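USG-1 protein homolog (Pseudomonas aeruginosa, PDB 2HJS) probably acts as an NAD(P)-dependent oxidoreductase of the aspartate-semialdehyde dehydrogenase family, a dimeric protein whose natural substrate is not established. Local coordinates at residues 17-22 and 318-323. Sequence-based numbering, arbitrary orientation.
Sequences SVGEAL and VRKGAA
Val18, Ala21 and Leu22 pack against Val318, Ala322 and Ala323 in an apolar helix-on-helix contact that joins the first helix of the Rossmann-type nucleotide-binding domain to the long C-terminal helix 317-336. Helix 17-28 follows strand 9-12 directly, as the first helix after the first strand does in a Rossmann fold. Helix 317-336 leaves the other sheet of the chain, after strand 308-315, and returns to the nucleotide-binding part. The two segments run nearly at right angles, crossing at -95° with their axes 9.1 Å apart, and meet mostly through alanine and valine methyls.

Two methyl groups of the C-terminal helix do most of the filling. One is Val318 CG1, anti to its own backbone N (chi1 173°), a torsion that sends it to the start of helix 17-28. There Val318 CG1 lies 3.5 Å from Ser17 O, a backbone carbonyl oxygen. The same methyl sits 3.8 Å from Ala21 CB, one turn further along. The other is Ala323 CB, which presses on the backbone of the opposing helix at 3.8 Å from Leu22 N and also meets Ala21 CB at 4.0 Å. Ala21 CB thus touches both methyls, which reach it from directions about at right angles. Across the pi-type turn, Ala323 N reaches back to Val318 O.

Arg319 keeps its charge off this apolar seam: its guanidinium forms salt bridges with Asp292 and with Glu28, the latter on helix 17-28, adding an ionic tie between the same two helices. At the other end, Ser17 N hydrogen-bonds a 1,4-dioxane molecule, probably from the crystallisation liquor. On the flank of the crossing, Ala322 CB rests against both methyls of Val18, CG1 at 3.8 Å and CG2 at 4.0 Å.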
# COMPACT_ATOMS: atom_id res chain seq x y z
N SER A 17 16.38 -17.77 5.03
CA SER A 17 14.98 -18.03 5.32
C SER A 17 14.31 -18.76 4.15
O SER A 17 13.57 -19.73 4.36
CB SER A 17 14.28 -16.74 5.74
OG SER A 17 14.43 -15.80 4.72
N VAL A 18 14.59 -18.35 2.92
CA VAL A 18 14.05 -19.07 1.76
C VAL A 18 14.68 -20.47 1.62
O VAL A 18 13.97 -21.44 1.36
CB VAL A 18 14.22 -18.28 0.43
CG1 VAL A 18 13.81 -19.15 -0.73
CG2 VAL A 18 13.38 -16.98 0.47
N GLY A 19 15.99 -20.58 1.84
CA GLY A 19 16.66 -21.88 1.76
C GLY A 19 16.09 -22.87 2.75
O GLY A 19 15.84 -24.03 2.40
N GLU A 20 15.89 -22.42 3.98
CA GLU A 20 15.29 -23.23 5.05
C GLU A 20 13.86 -23.70 4.69
O GLU A 20 13.49 -24.86 4.93
CB GLU A 20 15.25 -22.39 6.33
CG GLU A 20 15.11 -23.16 7.63
CD GLU A 20 14.65 -22.30 8.81
OE1 GLU A 20 14.42 -21.07 8.64
OE2 GLU A 20 14.46 -22.86 9.92
N ALA A 21 13.04 -22.81 4.14
CA ALA A 21 11.68 -23.18 3.76
C ALA A 21 11.76 -24.22 2.65
O ALA A 21 11.00 -25.17 2.63
CB ALA A 21 10.87 -21.95 3.30
N LEU A 22 12.71 -24.06 1.74
CA LEU A 22 12.81 -24.94 0.60
C LEU A 22 13.21 -26.35 1.04
O LEU A 22 12.67 -27.33 0.53
CB LEU A 22 13.78 -24.36 -0.43
CG LEU A 22 13.74 -24.98 -1.83
CD1 LEU A 22 14.26 -23.97 -2.81
CD2 LEU A 22 14.54 -26.31 -1.92
N VAL A 318 8.04 -16.12 1.45
CA VAL A 318 9.11 -17.09 1.70
C VAL A 318 8.76 -18.52 1.25
O VAL A 318 9.44 -19.10 0.39
CB VAL A 318 9.55 -17.05 3.17
CG1 VAL A 318 10.55 -18.19 3.47
CG2 VAL A 318 10.18 -15.67 3.48
N ARG A 319 7.70 -19.07 1.82
CA ARG A 319 7.27 -20.44 1.58
C ARG A 319 6.70 -20.61 0.16
O ARG A 319 7.05 -21.57 -0.52
CB ARG A 319 6.22 -20.85 2.60
CG ARG A 319 5.75 -22.31 2.44
CD ARG A 319 4.51 -22.58 3.29
NE ARG A 319 3.96 -23.91 3.03
CZ ARG A 319 4.39 -25.04 3.59
NH1 ARG A 319 5.39 -25.02 4.47
NH2 ARG A 319 3.82 -26.21 3.28
N LYS A 320 5.81 -19.70 -0.25
CA LYS A 320 5.07 -19.84 -1.50
C LYS A 320 5.73 -19.14 -2.70
O LYS A 320 6.16 -19.81 -3.63
CB LYS A 320 3.60 -19.39 -1.35
CG LYS A 320 2.84 -19.31 -2.69
CD LYS A 320 2.80 -20.72 -3.40
CE LYS A 320 1.92 -20.73 -4.65
NZ LYS A 320 0.46 -20.62 -4.39
N GLY A 321 5.82 -17.81 -2.68
CA GLY A 321 6.32 -17.07 -3.84
C GLY A 321 7.70 -17.55 -4.27
O GLY A 321 7.91 -17.86 -5.44
N ALA A 322 8.62 -17.66 -3.31
CA ALA A 322 9.97 -18.13 -3.61
C ALA A 322 10.08 -19.67 -3.59
O ALA A 322 10.22 -20.30 -4.66
CB ALA A 322 10.97 -17.50 -2.66
N ALA A 323 10.02 -20.26 -2.39
CA ALA A 323 10.40 -21.68 -2.20
C ALA A 323 9.53 -22.73 -2.91
O ALA A 323 10.04 -23.62 -3.59
CB ALA A 323 10.53 -22.03 -0.69